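Local coordinates for glycosylation Associate Protein 1 (Streptococcus agalactiae serotype V, PDB 6OYC) that probably acts in the accessory Sec system, as part of a Gap1-Gap2-Gap3 complex linked to glycosylation and secretion, with a fold apparently of GT-B type, at residues R65-E70 against D304-L309; L253-E258 against L283-Q288. One frame throughout, in Å; residues are numbered along the deposited sequence.

Interaction 1 of 2, residues R65-E70 against D304-L309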
ATOM      1  N   ARG A  65       2.167   0.733 -10.533  1.00 28.93           N
ATOM      2  CA  ARG A  65       3.072   0.225  -9.513  1.00 31.72           C
ATOM      3  C   ARG A  65       2.883  -1.264  -9.291  1.00 33.82           C
ATOM      4  O   ARG A  65       3.822  -1.944  -8.878  1.00 35.21           O
ATOM      5  CB  ARG A  65       2.836   0.964  -8.197  1.00 33.48           C
ATOM      6  CG  ARG A  65       3.967   1.801  -7.692  1.00 37.13           C
ATOM      7  CD  ARG A  65       3.475   2.633  -6.522  1.00 34.10           C
ATOM      8  NE  ARG A  65       3.319   4.025  -6.905  1.00 37.76           N
ATOM      9  CZ  ARG A  65       2.441   4.851  -6.348  1.00 35.59           C
ATOM     10  NH1 ARG A  65       1.651   4.405  -5.385  1.00 32.19           N
ATOM     11  NH2 ARG A  65       2.374   6.118  -6.744  1.00 31.89           N
ATOM     12  N   TYR A  66       1.677  -1.787  -9.548  1.00 31.45           N
ATOM     13  CA  TYR A  66       1.389  -3.194  -9.312  1.00 30.63           C
ATOM     14  C   TYR A  66       1.222  -3.984 -10.606  1.00 33.18           C
ATOM     15  O   TYR A  66       0.651  -5.077 -10.587  1.00 33.93           O
ATOM     16  CB  TYR A  66       0.156  -3.323  -8.421  1.00 29.87           C
ATOM     17  CG  TYR A  66       0.374  -2.642  -7.090  1.00 32.32           C
ATOM     18  CD1 TYR A  66       1.094  -3.276  -6.082  1.00 29.94           C
ATOM     19  CD2 TYR A  66      -0.088  -1.342  -6.857  1.00 31.75           C
ATOM     20  CE1 TYR A  66       1.329  -2.655  -4.870  1.00 33.37           C
ATOM     21  CE2 TYR A  66       0.132  -0.706  -5.640  1.00 31.56           C
ATOM     22  CZ  TYR A  66       0.842  -1.377  -4.643  1.00 34.69           C
ATOM     23  OH  TYR A  66       1.094  -0.788  -3.418  1.00 35.82           O
ATOM     24  N   ASP A  67       1.729  -3.460 -11.727  1.00 32.69           N
ATOM     25  CA  ASP A  67       1.599  -4.121 -13.033  1.00 34.81           C
ATOM     26  C   ASP A  67       0.130  -4.385 -13.369  1.00 34.06           C
ATOM     27  O   ASP A  67      -0.226  -5.444 -13.897  1.00 32.70           O
ATOM     28  CB  ASP A  67       2.405  -5.424 -13.093  1.00 35.16           C
ATOM     29  CG  ASP A  67       3.891  -5.220 -12.829  1.00 36.92           C
ATOM     30  OD1 ASP A  67       4.437  -4.146 -13.165  1.00 36.12           O
ATOM     31  OD2 ASP A  67       4.519  -6.143 -12.270  1.00 47.01           O
ATOM     32  N   LEU A  68      -0.734  -3.424 -13.030  1.00 32.21           N
ATOM     33  CA  LEU A  68      -2.164  -3.527 -13.290  1.00 34.94           C
ATOM     34  C   LEU A  68      -2.697  -2.405 -14.167  1.00 30.97           C
ATOM     35  O   LEU A  68      -3.903  -2.347 -14.403  1.00 33.50           O
ATOM     36  CB  LEU A  68      -2.948  -3.554 -11.979  1.00 35.18           C
ATOM     37  CG  LEU A  68      -2.813  -4.824 -11.144  1.00 36.80           C
ATOM     38  CD1 LEU A  68      -3.516  -4.631  -9.821  1.00 32.20           C
ATOM     39  CD2 LEU A  68      -3.392  -6.001 -11.907  1.00 39.31           C
ATOM     40  N   LEU A  69      -1.837  -1.516 -14.664  1.00 33.11           N
ATOM     41  CA  LEU A  69      -2.315  -0.393 -15.459  1.00 33.33           C
ATOM     42  C   LEU A  69      -3.090  -0.862 -16.685  1.00 34.01           C
ATOM     43  O   LEU A  69      -3.963  -0.149 -17.174  1.00 34.99           O
ATOM     44  CB  LEU A  69      -1.144   0.483 -15.877  1.00 29.81           C
ATOM     45  CG  LEU A  69      -1.497   1.704 -16.723  1.00 35.03           C
ATOM     46  CD1 LEU A  69      -2.399   2.630 -15.953  1.00 28.02           C
ATOM     47  CD2 LEU A  69      -0.235   2.428 -17.176  1.00 33.55           C
ATOM     48  N   GLU A  70      -2.786  -2.046 -17.191  1.00 31.58           N
ATOM     49  CA  GLU A  70      -3.453  -2.578 -18.366  1.00 34.00           C
ATOM     50  C   GLU A  70      -4.696  -3.378 -18.011  1.00 35.00           C
ATOM     51  O   GLU A  70      -5.344  -3.915 -18.907  1.00 31.56           O
ATOM     52  CB  GLU A  70      -2.475  -3.466 -19.166  1.00 30.93           C
ATOM     53  CG  GLU A  70      -1.262  -2.713 -19.760  1.00 29.74           C
ATOM     54  CD  GLU A  70      -0.235  -2.310 -18.701  1.00 33.71           C
ATOM     55  OE1 GLU A  70      -0.265  -2.854 -17.573  1.00 35.05           O
ATOM     56  OE2 GLU A  70       0.593  -1.424 -18.982  1.00 34.41           O
ATOM     57  N   ASP A 304       3.144 -11.406  -3.238  1.00 35.40           N
ATOM     58  CA  ASP A 304       3.435 -10.256  -4.098  1.00 37.38           C
ATOM     59  C   ASP A 304       4.528 -10.680  -5.072  1.00 37.08           C
ATOM     60  O   ASP A 304       5.710 -10.700  -4.716  1.00 35.28           O
ATOM     61  CB  ASP A 304       3.876  -9.037  -3.290  1.00 36.53           C
ATOM     62  CG  ASP A 304       4.238  -7.833  -4.179  1.00 35.33           C
ATOM     63  OD1 ASP A 304       4.049  -7.896  -5.421  1.00 35.01           O
ATOM     64  OD2 ASP A 304       4.709  -6.818  -3.628  1.00 34.52           O
ATOM     65  N   THR A 305       4.143 -10.981  -6.309  1.00 34.71           N
ATOM     66  CA  THR A 305       5.085 -11.587  -7.241  1.00 35.07           C
ATOM     67  C   THR A 305       6.007 -10.584  -7.926  1.00 33.79           C
ATOM     68  O   THR A 305       6.808 -10.994  -8.765  1.00 34.56           O
ATOM     69  CB  THR A 305       4.327 -12.388  -8.292  1.00 40.59           C
ATOM     70  OG1 THR A 305       3.252 -11.591  -8.795  1.00 39.62           O
ATOM     71  CG2 THR A 305       3.750 -13.690  -7.666  1.00 39.70           C
ATOM     72  N   ARG A 306       5.930  -9.293  -7.600  1.00 31.33           N
ATOM     73  CA  ARG A 306       6.979  -8.378  -8.036  1.00 31.91           C
ATOM     74  C   ARG A 306       8.339  -8.709  -7.422  1.00 30.18           C
ATOM     75  O   ARG A 306       9.356  -8.187  -7.892  1.00 33.60           O
ATOM     76  CB  ARG A 306       6.615  -6.928  -7.688  1.00 30.66           C
ATOM     77  CG  ARG A 306       5.307  -6.404  -8.300  1.00 30.69           C
ATOM     78  CD  ARG A 306       4.909  -5.041  -7.717  1.00 29.82           C
ATOM     79  NE  ARG A 306       4.611  -5.107  -6.287  1.00 30.12           N
ATOM     80  CZ  ARG A 306       4.493  -4.042  -5.495  1.00 30.08           C
ATOM     81  NH1 ARG A 306       4.641  -2.827  -6.003  1.00 28.79           N
ATOM     82  NH2 ARG A 306       4.246  -4.193  -4.196  1.00 25.55           N
ATOM     83  N   LEU A 307       8.385  -9.509  -6.358  1.00 32.39           N
ATOM     84  CA  LEU A 307       9.660  -9.848  -5.729  1.00 36.56           C
ATOM     85  C   LEU A 307      10.452 -10.811  -6.614  1.00 36.90           C
ATOM     86  O   LEU A 307       9.895 -11.756  -7.183  1.00 38.43           O
ATOM     87  CB  LEU A 307       9.428 -10.491  -4.355  1.00 35.59           C
ATOM     88  CG  LEU A 307       9.192  -9.637  -3.105  1.00 38.29           C
ATOM     89  CD1 LEU A 307      10.439  -8.814  -2.722  1.00 30.97           C
ATOM     90  CD2 LEU A 307       7.958  -8.738  -3.276  1.00 34.44           C
ATOM     91  N   ALA A 308      11.754 -10.567  -6.736  1.00 35.03           N
ATOM     92  CA  ALA A 308      12.636 -11.529  -7.386  1.00 42.17           C
ATOM     93  C   ALA A 308      12.947 -12.684  -6.442  1.00 41.35           C
ATOM     94  O   ALA A 308      13.021 -12.513  -5.221  1.00 38.11           O
ATOM     95  CB  ALA A 308      13.938 -10.865  -7.833  1.00 39.00           C
ATOM     96  N   LEU A 309      13.115 -13.872  -7.014  1.00 42.58           N
ATOM     97  CA  LEU A 309      13.405 -15.075  -6.243  1.00 45.55           C
ATOM     98  C   LEU A 309      14.850 -15.496  -6.457  1.00 48.00           C
ATOM     99  O   LEU A 309      15.289 -15.661  -7.601  1.00 51.45           O
ATOM    100  CB  LEU A 309      12.479 -16.220  -6.645  1.00 47.76           C
ATOM    101  CG  LEU A 309      11.019 -16.132  -6.221  1.00 49.01           C
ATOM    102  CD1 LEU A 309      10.123 -15.968  -7.432  1.00 47.15           C
ATOM    103  CD2 LEU A 309      10.640 -17.387  -5.453  1.00 50.06           C
TER
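Arg306 reaches across to the end of helix 59-65, and its side chain makes every close approach between segments 65-70 and 304-309. The one hydrogen bond joining them runs from NH1 of Arg306 to the backbone O of Arg65, 3.1 Å long and bent to 139° at the hydrogen. The donor stands above the carbonyl plane. Near a helix terminus a carbonyl can take a side-chain donor, and a long arginine suits the gap. Asp67, with positive phi, is the C-prime residue of a Schellman motif that ends this helix.

Besides the hydrogen bond, the ring of Tyr66 packs obliquely against this guanidinium. CE1 of Tyr66 lies over one guanidinium face, off toward the rim and 3.4 Å from NH2 of Arg306, with the two planes 41° apart.

In the GT-B arrangement, suggested by the family's clan, two Rossmann-like domains face each other across a cleft. Here the loop leading into strand 73-75 of the seven-stranded sheet meets the loop that runs from strand 297-299 to strand 318-323 of the second parallel sheet.

Charge pairing holds the arginine in place. The chain bends at chi3 (-64°), which turns the guanidinium back side-on to Asp304: NE meets OD1 at 3.0 Å on its syn side, and NH2 meets OD2 at 2.7 Å. OD1 of Asp304 also accepts the backbone N of Arg306 at 3.2 Å, an Asx turn within the type I turn from Asp304 to Leu307. Glu414 takes a salt bridge from NH2 of Arg306 and a hydrogen bond with Tyr66 OH, while Tyr437 OH bonds to OD2 of Asp304.

Interaction 2 of 2, residues L253-E258 against L283-Q288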
ATOM      1  N   LEU A 253     -16.689 -12.262  -0.970  1.00 30.98           N
ATOM      2  CA  LEU A 253     -16.209 -11.298   0.012  1.00 32.94           C
ATOM      3  C   LEU A 253     -14.754 -11.600   0.347  1.00 34.12           C
ATOM      4  O   LEU A 253     -14.416 -12.749   0.650  1.00 35.84           O
ATOM      5  CB  LEU A 253     -17.053 -11.357   1.281  1.00 34.86           C
ATOM      6  CG  LEU A 253     -18.400 -10.653   1.270  1.00 42.42           C
ATOM      7  CD1 LEU A 253     -19.120 -10.882   2.610  1.00 38.93           C
ATOM      8  CD2 LEU A 253     -18.180  -9.163   1.020  1.00 39.20           C
ATOM      9  N   SER A 254     -13.900 -10.577   0.327  1.00 33.40           N
ATOM     10  CA  SER A 254     -12.481 -10.749   0.638  1.00 31.83           C
ATOM     11  C   SER A 254     -12.163 -10.080   1.971  1.00 31.11           C
ATOM     12  O   SER A 254     -12.345  -8.868   2.126  1.00 34.15           O
ATOM     13  CB  SER A 254     -11.587 -10.184  -0.470  1.00 31.45           C
ATOM     14  OG  SER A 254     -10.209 -10.365  -0.135  1.00 33.62           O
ATOM     15  N   VAL A 255     -11.681 -10.870   2.919  1.00 32.22           N
ATOM     16  CA  VAL A 255     -11.349 -10.412   4.261  1.00 34.85           C
ATOM     17  C   VAL A 255      -9.821 -10.335   4.365  1.00 36.22           C
ATOM     18  O   VAL A 255      -9.120 -11.324   4.111  1.00 34.40           O
ATOM     19  CB  VAL A 255     -11.943 -11.354   5.323  1.00 37.40           C
ATOM     20  CG1 VAL A 255     -11.343 -11.079   6.715  1.00 37.03           C
ATOM     21  CG2 VAL A 255     -13.449 -11.250   5.349  1.00 33.10           C
ATOM     22  N   PHE A 256      -9.306  -9.166   4.745  1.00 36.28           N
ATOM     23  CA  PHE A 256      -7.868  -8.908   4.779  1.00 34.58           C
ATOM     24  C   PHE A 256      -7.500  -8.383   6.159  1.00 33.29           C
ATOM     25  O   PHE A 256      -7.960  -7.307   6.564  1.00 33.64           O
ATOM     26  CB  PHE A 256      -7.476  -7.906   3.694  1.00 33.49           C
ATOM     27  CG  PHE A 256      -5.993  -7.789   3.491  1.00 36.19           C
ATOM     28  CD1 PHE A 256      -5.225  -8.918   3.216  1.00 36.72           C
ATOM     29  CD2 PHE A 256      -5.360  -6.549   3.565  1.00 34.55           C
ATOM     30  CE1 PHE A 256      -3.853  -8.814   3.010  1.00 36.32           C
ATOM     31  CE2 PHE A 256      -3.975  -6.435   3.370  1.00 36.18           C
ATOM     32  CZ  PHE A 256      -3.224  -7.568   3.091  1.00 34.30           C
ATOM     33  N   SER A 257      -6.669  -9.137   6.875  1.00 36.24           N
ATOM     34  CA  SER A 257      -6.442  -8.868   8.295  1.00 35.53           C
ATOM     35  C   SER A 257      -5.892  -7.459   8.560  1.00 37.04           C
ATOM     36  O   SER A 257      -6.183  -6.880   9.612  1.00 37.05           O
ATOM     37  CB  SER A 257      -5.502  -9.922   8.871  1.00 41.10           C
ATOM     38  OG  SER A 257      -4.241  -9.885   8.212  1.00 42.48           O
ATOM     39  N   GLU A 258      -5.099  -6.886   7.641  1.00 34.35           N
ATOM     40  CA  GLU A 258      -4.579  -5.541   7.890  1.00 35.52           C
ATOM     41  C   GLU A 258      -5.695  -4.496   7.897  1.00 35.94           C
ATOM     42  O   GLU A 258      -5.592  -3.493   8.600  1.00 35.29           O
ATOM     43  CB  GLU A 258      -3.521  -5.182   6.848  1.00 37.48           C
ATOM     44  CG  GLU A 258      -2.914  -3.776   6.988  1.00 48.51           C
ATOM     45  CD  GLU A 258      -2.161  -3.309   5.724  1.00 59.67           C
ATOM     46  OE1 GLU A 258      -0.944  -3.015   5.819  1.00 63.07           O
ATOM     47  OE2 GLU A 258      -2.783  -3.235   4.633  1.00 55.53           O
ATOM     48  N   LEU A 283      -5.327 -18.036   8.270  1.00 42.23           N
ATOM     49  CA  LEU A 283      -5.942 -19.313   8.623  1.00 42.80           C
ATOM     50  C   LEU A 283      -6.757 -19.210   9.906  1.00 43.71           C
ATOM     51  O   LEU A 283      -7.841 -19.800   9.994  1.00 45.85           O
ATOM     52  CB  LEU A 283      -4.873 -20.396   8.749  1.00 42.10           C
ATOM     53  CG  LEU A 283      -4.339 -20.950   7.429  1.00 44.69           C
ATOM     54  CD1 LEU A 283      -3.284 -22.007   7.687  1.00 46.95           C
ATOM     55  CD2 LEU A 283      -5.458 -21.532   6.614  1.00 46.13           C
ATOM     56  N   ASP A 284      -6.276 -18.462  10.908  1.00 41.02           N
ATOM     57  CA  ASP A 284      -7.064 -18.315  12.135  1.00 42.65           C
ATOM     58  C   ASP A 284      -8.389 -17.603  11.854  1.00 47.85           C
ATOM     59  O   ASP A 284      -9.454 -18.066  12.286  1.00 49.13           O
ATOM     60  CB  ASP A 284      -6.268 -17.601  13.248  1.00 39.93           C
ATOM     61  CG  ASP A 284      -5.511 -16.347  12.772  1.00 50.43           C
ATOM     62  OD1 ASP A 284      -5.670 -15.928  11.609  1.00 51.22           O
ATOM     63  OD2 ASP A 284      -4.747 -15.760  13.577  1.00 50.05           O
ATOM     64  N   ILE A 285      -8.352 -16.491  11.108  1.00 44.65           N
ATOM     65  CA  ILE A 285      -9.597 -15.824  10.729  1.00 43.05           C
ATOM     66  C   ILE A 285     -10.481 -16.777   9.935  1.00 44.89           C
ATOM     67  O   ILE A 285     -11.700 -16.841  10.144  1.00 45.89           O
ATOM     68  CB  ILE A 285      -9.306 -14.538   9.932  1.00 46.99           C
ATOM     69  CG1 ILE A 285      -8.662 -13.460  10.818  1.00 49.91           C
ATOM     70  CG2 ILE A 285     -10.575 -13.998   9.313  1.00 41.77           C
ATOM     71  CD1 ILE A 285      -8.745 -12.042  10.225  1.00 45.91           C
ATOM     72  N   ALA A 286      -9.882 -17.531   9.007  1.00 44.25           N
ATOM     73  CA  ALA A 286     -10.663 -18.467   8.208  1.00 46.58           C
ATOM     74  C   ALA A 286     -11.428 -19.421   9.102  1.00 49.89           C
ATOM     75  O   ALA A 286     -12.614 -19.693   8.864  1.00 51.37           O
ATOM     76  CB  ALA A 286      -9.757 -19.253   7.259  1.00 42.47           C
ATOM     77  N   ALA A 287     -10.762 -19.907  10.156  1.00 44.11           N
ATOM     78  CA  ALA A 287     -11.361 -20.858  11.080  1.00 42.96           C
ATOM     79  C   ALA A 287     -12.518 -20.234  11.843  1.00 47.98           C
ATOM     80  O   ALA A 287     -13.587 -20.846  11.977  1.00 51.69           O
ATOM     81  CB  ALA A 287     -10.298 -21.384  12.046  1.00 41.64           C
ATOM     82  N   GLN A 288     -12.328 -19.018  12.367  1.00 44.21           N
ATOM     83  CA  GLN A 288     -13.455 -18.338  13.003  1.00 48.74           C
ATOM     84  C   GLN A 288     -14.631 -18.208  12.047  1.00 48.52           C
ATOM     85  O   GLN A 288     -15.780 -18.454  12.430  1.00 50.35           O
ATOM     86  CB  GLN A 288     -13.051 -16.957  13.508  1.00 49.16           C
ATOM     87  CG  GLN A 288     -12.107 -16.927  14.701  1.00 49.48           C
ATOM     88  CD  GLN A 288     -11.736 -15.500  15.065  1.00 50.16           C
ATOM     89  OE1 GLN A 288     -10.759 -14.955  14.552  1.00 50.17           O
ATOM     90  NE2 GLN A 288     -12.531 -14.879  15.932  1.00 55.60           N
TER
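Ile285 faces the end of strand 250-255 from helix 283-292, and each of its two branches has its own partner there. From CB, which the helix directs toward the strand, the side chain divides. The methyl CG2 lies anti to the backbone N and meets CG1 of Val255 at 4.0 Å, an ordinary van der Waals distance between two methyl groups that approach at a slant. The other branch starts with CG1, which serves as a spacer and has no close partner across the contact. Extended at chi2 (-162°), it carries CD1 out to CB of Ser257, 4.1 Å away. Isoleucine fits this place because branching at CB lets one residue cover both the last residue of the strand and the loop just beyond it.

The setting is a Rossmann-like alpha/beta layer: strands 250-255 and 277-280 are parallel neighbours, and helix 283-292 leads on from 277-280 to the edge strand 297-299. That succession is a beta-alpha-beta crossover, right-handed as such units almost always are, and Ile285 lies in the interface between helix and sheet. Val255, beta-branched as suits a strand, also packs against Val265 of helix 262-267 and Cys280 of strand 277-280.

Ser257 presents a small apolar CB to the isoleucine, while its hydroxyl turns to another task, a hydrogen bond with Asp281 in the loop before the helix. At the start of the helix, OD1 of Asp284 accepts the backbone N of Ile285 at 2.8 Å, and OD2 forms a salt bridge with Arg282. Glu456 accepts the backbone N of both Leu283 and Asp284, meeting N-H groups that the first helical turn cannot pair within itself.

The two contacts share no segment, and their centres lie about 23 Å apart, with nearest atoms about 9 Å apart. Interaction 2 is buried and local: it seats a helix on the seven-stranded parallel sheet, through aliphatic carbons alone, between elements close in sequence. Interaction 1 is partly buried and joins loops more than 230 residues apart, one leading into that same sheet and the other toward the six-stranded one. Its chemistry is accordingly polar, a charged group carrying both a backbone bond and an aromatic neighbour. Hydrophobic packing thus serves the helix-on-sheet contact, whereas one directional bond, from an arginine steadied by its own loop's aspartate, joins loops from distant parts of the chain.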